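Local coordinates for protein inner kinetochore subunit cnp3 (PDB 6O2D) that binds centromeric DNA and forms part of the inner kinetochore platform for outer kinetochore assembly, here as its dimeric cupin domain, at the interface of chains A and B. Residues are numbered along the deposited sequence; one frame, centred on the assembly and turned at random. Chains: chain A/B, Inner kinetochore subunit cnp3.

Contact 1: the interface of chains A and B. Residues chain A 102-103, 118-119, 121; chain B 21-22, 35, 37.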
# COMPACT_ATOMS: atom_id res chain seq x y z
N VAL A 102 -3.24 6.39 16.97
CA VAL A 102 -4.36 5.56 16.53
C VAL A 102 -5.13 5.17 17.79
O VAL A 102 -4.60 4.48 18.66
CB VAL A 102 -3.91 4.33 15.74
CG1 VAL A 102 -5.03 3.29 15.69
CG2 VAL A 102 -3.46 4.73 14.33
N ASN A 103 -6.37 5.67 17.90
CA ASN A 103 -7.26 5.32 19.01
C ASN A 103 -6.65 5.70 20.36
O ASN A 103 -6.60 4.91 21.31
CB ASN A 103 -7.61 3.83 18.95
CG ASN A 103 -8.71 3.45 19.91
OD1 ASN A 103 -9.63 4.23 20.16
ND2 ASN A 103 -8.62 2.25 20.47
N PRO A 118 -6.41 0.62 11.07
CA PRO A 118 -7.56 -0.26 10.84
C PRO A 118 -8.86 0.52 10.67
O PRO A 118 -8.97 1.70 11.01
CB PRO A 118 -7.61 -1.14 12.09
CG PRO A 118 -6.23 -1.09 12.66
CD PRO A 118 -5.65 0.25 12.28
N ARG A 119 -9.85 -0.17 10.11
CA ARG A 119 -11.18 0.39 9.92
C ARG A 119 -11.83 0.76 11.24
O ARG A 119 -11.62 0.11 12.27
CB ARG A 119 -12.07 -0.61 9.17
CG ARG A 119 -11.67 -0.80 7.72
CD ARG A 119 -12.46 -1.91 7.04
NE ARG A 119 -12.07 -3.25 7.48
CZ ARG A 119 -12.60 -4.37 7.00
NH1 ARG A 119 -13.55 -4.32 6.07
NH2 ARG A 119 -12.19 -5.55 7.46
N ASN A 121 -11.54 3.55 13.19
CA ASN A 121 -10.70 4.13 14.22
C ASN A 121 -10.40 5.59 13.89
O ASN A 121 -10.65 6.07 12.78
CB ASN A 121 -9.39 3.34 14.37
CG ASN A 121 -9.57 2.07 15.18
OD1 ASN A 121 -9.39 2.07 16.40
ND2 ASN A 121 -9.93 0.98 14.51
N VAL B 21 -7.05 -1.28 19.21
CA VAL B 21 -7.80 -0.60 18.17
C VAL B 21 -9.25 -1.02 18.28
O VAL B 21 -9.56 -2.12 18.76
CB VAL B 21 -7.27 -0.89 16.75
CG1 VAL B 21 -5.86 -0.34 16.56
CG2 VAL B 21 -7.31 -2.39 16.44
N LEU B 22 -10.14 -0.15 17.83
CA LEU B 22 -11.54 -0.52 17.74
C LEU B 22 -11.71 -1.53 16.61
O LEU B 22 -10.92 -1.57 15.66
CB LEU B 22 -12.41 0.71 17.45
CG LEU B 22 -12.47 1.77 18.54
CD1 LEU B 22 -13.28 2.96 18.08
CD2 LEU B 22 -13.07 1.16 19.78
N ARG B 35 -3.88 -5.35 18.20
CA ARG B 35 -3.39 -5.78 16.90
C ARG B 35 -2.09 -5.04 16.59
O ARG B 35 -1.91 -3.88 16.96
CB ARG B 35 -4.46 -5.51 15.83
CG ARG B 35 -4.03 -5.66 14.38
CD ARG B 35 -5.19 -5.32 13.44
NE ARG B 35 -4.84 -5.58 12.05
CZ ARG B 35 -5.68 -5.44 11.02
NH1 ARG B 35 -6.93 -5.04 11.22
NH2 ARG B 35 -5.26 -5.71 9.79
N VAL B 37 0.02 -2.91 14.59
CA VAL B 37 -0.29 -1.89 13.59
C VAL B 37 0.96 -1.22 13.05
O VAL B 37 0.84 -0.23 12.31
CB VAL B 37 -1.28 -0.85 14.14
CG1 VAL B 37 -2.52 -1.53 14.72
CG2 VAL B 37 -0.60 0.08 15.16
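A:Asn121 turns its CG away from its own carbonyl carbon (chi1 -80°), and this points the side-chain amide at the backbone of B:Leu22. B:Val21 places CG1 the same way (chi1 -65°), toward A:Val102 and A:Pro118. The amide then reads the main chain with both ends. Its carbonyl OD1 accepts the amide N of B:Leu22 at 2.7 Å, in the carbonyl plane and on a lone pair. Its ND2 donates to B:Leu22 O at 3.0 Å, with that oxygen close to the amide plane. The pair of bonds fixes the flip of the amide. A smaller alanine at A:Asn121 would probably leave the N and O of B:Leu22 without these mates and weaken the hold on the strand end. ND2 also makes a weak bond to A:Arg119 O within its own chain. Beside this polar clamp lies an apolar patch of the dimer interface. The proline ring of A:Pro118 meets B:Val21 at about a right angle. The extended side chain of B:Arg35 brings NH1 near the same ring. The end of strand 16-22 of chain B thus docks on loops of chain A and on the end of strand 97-102. A:Val102 CG1 lies 3.8 Å from B:Val21 CG1.

Contact 2: the interface of chains A and B. Residues chain A 18-20; chain B 102-103, 105.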
# COMPACT_ATOMS: atom_id res chain seq x y z
N ASN A 18 3.76 5.21 -18.54
CA ASN A 18 2.53 4.77 -19.16
C ASN A 18 2.72 3.39 -19.77
O ASN A 18 3.81 3.03 -20.20
CB ASN A 18 2.07 5.77 -20.22
CG ASN A 18 0.58 5.75 -20.41
OD1 ASN A 18 -0.03 4.69 -20.54
ND2 ASN A 18 -0.04 6.93 -20.43
N CYS A 19 1.63 2.63 -19.79
CA CYS A 19 1.69 1.24 -20.21
C CYS A 19 0.32 0.80 -20.68
O CYS A 19 -0.70 1.35 -20.27
CB CYS A 19 2.18 0.35 -19.06
SG CYS A 19 2.35 -1.41 -19.42
N GLU A 20 0.30 -0.19 -21.57
CA GLU A 20 -0.93 -0.78 -22.06
C GLU A 20 -1.28 -1.96 -21.15
O GLU A 20 -0.47 -2.87 -20.99
CB GLU A 20 -0.78 -1.24 -23.51
CG GLU A 20 -2.10 -1.46 -24.25
CD GLU A 20 -1.92 -2.26 -25.54
OE1 GLU A 20 -2.23 -3.47 -25.54
OE2 GLU A 20 -1.44 -1.69 -26.54
N VAL B 102 5.91 -4.93 -16.84
CA VAL B 102 4.46 -5.03 -16.73
C VAL B 102 3.94 -5.10 -18.15
O VAL B 102 3.93 -4.08 -18.85
CB VAL B 102 3.84 -3.85 -15.96
CG1 VAL B 102 2.33 -3.99 -15.90
CG2 VAL B 102 4.45 -3.73 -14.59
N ASN B 103 3.49 -6.28 -18.58
CA ASN B 103 2.83 -6.48 -19.88
C ASN B 103 3.72 -6.04 -21.06
O ASN B 103 3.30 -5.28 -21.93
CB ASN B 103 1.48 -5.77 -19.93
CG ASN B 103 0.43 -6.50 -19.11
OD1 ASN B 103 0.66 -7.62 -18.64
ND2 ASN B 103 -0.73 -5.87 -18.94
N THR B 105 6.03 -4.02 -21.36
CA THR B 105 6.60 -2.68 -21.27
C THR B 105 7.54 -2.69 -20.07
O THR B 105 7.12 -3.04 -18.96
CB THR B 105 5.52 -1.61 -21.11
OG1 THR B 105 4.76 -1.48 -22.33
CG2 THR B 105 6.14 -0.28 -20.76
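A:Cys19 and B:Thr105 bury the most surface in this small patch of the dimer interface. The thiol of A:Cys19 makes the reach across. Its SG stands opposite the backbone N (chi1 -179°), which carries the sulfur away from strand 16-22 and toward chain B. There it lies 3.6 Å from CB of B:Thr105. The threonine therefore meets the sulfur with its branch point. Its hydroxyl OG1 is a little farther off, 3.8 Å from A:Cys19 SG. Its methyl CG2 is turned toward the main chain, 4.1 Å from A:Asn18 O. SG also lies near the backbone O of B:Val102. Within chain A the thiol makes a weak bond to the carbonyl O of A:Glu20.

A:Glu20 comes next in buried surface. Its backbone O faces the side chain of B:Asn103, with ND2 of the asparagine 3.6 Å away. On the other side of the cysteine, A:Asn18 OD1 accepts the backbone N of A:Cys19 at 2.8 Å. This bent bond folds the asparagine side chain back onto its own strand, next to the cysteine. The contact joins the N-terminal strand 16-22 of chain A to the ends of strands 98-102 and 105-109 of chain B and the turn between them, within the cupin fold.

Contact 3: the interface of chains A and B. Residues chain A 92, 94, 112, 114, 136; chain B 92, 94, 136.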
# COMPACT_ATOMS: atom_id res chain seq x y z
N CYS A 92 3.79 3.90 4.29
CA CYS A 92 5.19 3.54 4.22
C CYS A 92 6.01 4.83 4.28
O CYS A 92 5.74 5.75 3.50
CB CYS A 92 5.45 2.77 2.91
SG CYS A 92 7.10 2.18 2.71
N LEU A 94 9.02 7.14 3.71
CA LEU A 94 10.20 7.28 2.87
C LEU A 94 11.21 8.25 3.46
O LEU A 94 12.41 8.14 3.17
CB LEU A 94 9.81 7.74 1.47
CG LEU A 94 8.62 6.99 0.87
CD1 LEU A 94 8.40 7.46 -0.55
CD2 LEU A 94 8.81 5.47 0.91
N ASP A 112 11.56 3.89 6.67
CA ASP A 112 11.48 2.45 6.44
C ASP A 112 10.59 1.75 7.45
O ASP A 112 10.66 0.52 7.61
CB ASP A 112 12.86 1.79 6.41
CG ASP A 112 13.70 2.24 5.24
OD1 ASP A 112 13.10 2.60 4.20
OD2 ASP A 112 14.94 2.28 5.37
N VAL A 114 6.53 1.02 8.52
CA VAL A 114 5.20 0.98 7.93
C VAL A 114 4.19 0.81 9.06
O VAL A 114 4.45 0.11 10.04
CB VAL A 114 5.06 -0.13 6.87
CG1 VAL A 114 6.03 0.11 5.71
CG2 VAL A 114 5.25 -1.51 7.50
N TYR A 136 4.26 7.12 1.33
CA TYR A 136 3.48 6.42 0.33
C TYR A 136 2.31 5.81 1.08
O TYR A 136 2.51 5.06 2.04
CB TYR A 136 4.29 5.34 -0.39
CG TYR A 136 3.44 4.46 -1.26
CD1 TYR A 136 2.85 4.96 -2.41
CD2 TYR A 136 3.21 3.14 -0.92
CE1 TYR A 136 2.06 4.15 -3.22
CE2 TYR A 136 2.42 2.32 -1.72
CZ TYR A 136 1.85 2.83 -2.86
OH TYR A 136 1.06 2.03 -3.65
N CYS B 92 6.38 -0.38 -3.51
CA CYS B 92 7.17 0.81 -3.25
C CYS B 92 8.61 0.39 -2.97
O CYS B 92 8.86 -0.43 -2.08
CB CYS B 92 6.60 1.62 -2.08
SG CYS B 92 7.55 3.15 -1.77
N LEU B 94 12.09 0.75 -1.57
CA LEU B 94 12.76 1.44 -0.49
C LEU B 94 14.26 1.53 -0.69
O LEU B 94 14.88 2.49 -0.21
CB LEU B 94 12.46 0.75 0.84
CG LEU B 94 10.98 0.62 1.23
CD1 LEU B 94 10.87 0.24 2.68
CD2 LEU B 94 10.21 1.91 0.96
N TYR B 136 8.18 -2.60 -0.24
CA TYR B 136 6.91 -2.64 0.47
C TYR B 136 5.80 -2.95 -0.53
O TYR B 136 5.60 -2.19 -1.49
CB TYR B 136 6.65 -1.30 1.17
CG TYR B 136 5.28 -1.21 1.77
CD1 TYR B 136 4.93 -2.01 2.85
CD2 TYR B 136 4.34 -0.33 1.27
CE1 TYR B 136 3.68 -1.93 3.41
CE2 TYR B 136 3.08 -0.25 1.83
CZ TYR B 136 2.76 -1.05 2.90
OH TYR B 136 1.51 -0.99 3.47
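The carboxylate oxygen OD1 of A:Asp112 meets several carbons of B:Leu94, the nearest being CD1 at 3.6 Å. CB and CG of the leucine also face it. The aspartate and leucine side chains run antiparallel, alongside each other. These are van der Waals contacts.

The other contacts described here are made by carbon and sulfur atoms. The CD2 methyls of A:Leu94 and B:Leu94 meet at 3.8 Å, with the side chains crossing at about a right angle. B:Leu94 CD2 also touches the sulfur of A:Cys92 at 3.6 Å. The twin pair, A:Leu94 CD2 and B:Cys92 SG, is similar at 3.8 Å. In both chains SG of the cysteine is turned away from the backbone N (chi1 -177° in A:Cys92), which sends the thiol to the partner's leucine.

Each cysteine also offers its CB to the tyrosine across the dimer. B:Tyr136 receives A:Cys92 CB at CD2, 3.7 Å away. A:Val114 packs on the same face of this ring, farther along its rim, with CG1 3.7 Å from B:Tyr136 CD1. The cysteine and the valine together cover that one face. In the twin contact, A:Tyr136 CD2 lies 3.9 Å from B:Cys92 CB. The residues come mostly from beta-strands of the cupin domain. Their near-symmetric packing probably forms an apolar centre that helps hold the two cupin domains in the dimer.

Contact 4: the interface of chains A and B. Residues chain A 24-25; chain B 119, 149, 158.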
# COMPACT_ATOMS: atom_id res chain seq x y z
N TRP A 24 -9.44 -6.52 -17.13
CA TRP A 24 -10.21 -7.39 -16.23
C TRP A 24 -11.71 -7.14 -16.42
O TRP A 24 -12.49 -7.12 -15.46
CB TRP A 24 -9.76 -7.20 -14.78
CG TRP A 24 -10.17 -8.25 -13.75
CD1 TRP A 24 -11.05 -8.08 -12.70
CD2 TRP A 24 -9.68 -9.60 -13.63
NE1 TRP A 24 -11.16 -9.24 -11.97
CE2 TRP A 24 -10.33 -10.19 -12.51
CE3 TRP A 24 -8.78 -10.38 -14.37
CZ2 TRP A 24 -10.10 -11.51 -12.12
CZ3 TRP A 24 -8.55 -11.70 -13.97
CH2 TRP A 24 -9.21 -12.25 -12.86
N ASN A 25 -12.12 -6.94 -17.68
CA ASN A 25 -13.50 -6.64 -18.03
C ASN A 25 -14.37 -7.89 -18.03
O ASN A 25 -13.99 -8.91 -18.60
CB ASN A 25 -13.57 -5.98 -19.41
CG ASN A 25 -14.93 -5.37 -19.71
OD1 ASN A 25 -15.13 -4.17 -19.52
ND2 ASN A 25 -15.87 -6.19 -20.17
N ARG B 119 -5.22 -5.67 -11.91
CA ARG B 119 -5.77 -7.01 -12.04
C ARG B 119 -5.76 -7.43 -13.50
O ARG B 119 -5.97 -6.62 -14.40
CB ARG B 119 -7.20 -7.05 -11.50
CG ARG B 119 -7.33 -6.64 -10.03
CD ARG B 119 -8.79 -6.55 -9.60
NE ARG B 119 -9.47 -5.40 -10.20
CZ ARG B 119 -10.77 -5.17 -10.10
NH1 ARG B 119 -11.56 -6.00 -9.42
NH2 ARG B 119 -11.29 -4.10 -10.69
N ARG B 149 -18.66 -11.92 -10.27
CA ARG B 149 -18.05 -12.45 -11.48
C ARG B 149 -17.19 -13.69 -11.27
O ARG B 149 -16.78 -14.30 -12.26
CB ARG B 149 -17.20 -11.37 -12.15
CG ARG B 149 -18.00 -10.37 -12.95
CD ARG B 149 -17.18 -9.12 -13.16
NE ARG B 149 -15.76 -9.41 -13.32
CZ ARG B 149 -14.88 -8.55 -13.81
NH1 ARG B 149 -15.27 -7.34 -14.18
NH2 ARG B 149 -13.61 -8.89 -13.94
N ARG B 158 -12.14 -18.12 -16.78
CA ARG B 158 -11.99 -16.96 -17.65
C ARG B 158 -11.16 -17.26 -18.90
O ARG B 158 -11.19 -18.37 -19.46
CB ARG B 158 -11.36 -15.81 -16.86
CG ARG B 158 -11.84 -15.76 -15.42
CD ARG B 158 -11.06 -14.75 -14.62
NE ARG B 158 -11.52 -13.39 -14.90
CZ ARG B 158 -12.46 -12.77 -14.21
NH1 ARG B 158 -13.06 -13.37 -13.19
NH2 ARG B 158 -12.81 -11.53 -14.54
OXT ARG B 158 -10.43 -16.39 -19.38
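The indole of A:Trp24 is clasped between arginines of chain B. B:Arg158 lies flat over one face, its guanidinium only 5° from parallel to the ring. Its CZ is 3.4 Å from A:Trp24 CZ2, and NE sits over the six-membered ring in a cation-pi contact. B:Arg119 lies against the opposite face. Its CB is 3.9 Å from A:Trp24 CG, and its guanidinium is tilted to the ring by 39°.

B:Arg149 grips the backbone of the same residue. Its NH2 donates to A:Trp24 O at 2.6 Å, from above the carbonyl plane. NH1 adds a weak bond to the same oxygen. NH2 also stands over the five-membered ring, 3.3 Å from its centroid, in another cation-pi contact. Replacing A:Trp24 with an alanine would probably strip B:Arg158 and B:Arg119 of the flat surface between them and leave their side chains freer to move.

A:Trp24 sets CG opposite its backbone N (chi1 -164°), which extends the indole into the clasp. All three arginine chains bend at chi3 to reach it. Behind the ring contacts the arginines also meet each other: B:Arg149 NE lies at the edge of the B:Arg158 guanidinium, in its plane. B:Arg149 ends helix 143-149, and B:Arg158 is the last residue of the chain. The site probably fastens the loop after strand 16-22 of one subunit to the C-terminal segment and the loop at residue 119 of the other.

The four contacts are spread over one two-fold interface, and each has a twin with the chains exchanged. Contact 3 is central, about 20 Å from contact 1 and 23 Å from contact 2 between C-alpha centres. Contacts 1 and 2 are about 37 Å apart. Both use strand 16-22 of one chain and residues 102 and 103 of the other. Contact 4 lies about 18 Å from contact 2 and uses the loop following that strand. Contacts 1 and 4 share residue 119, in opposite chains. The 16-22 strands thus probably brace the dimer on both sides of contact 3.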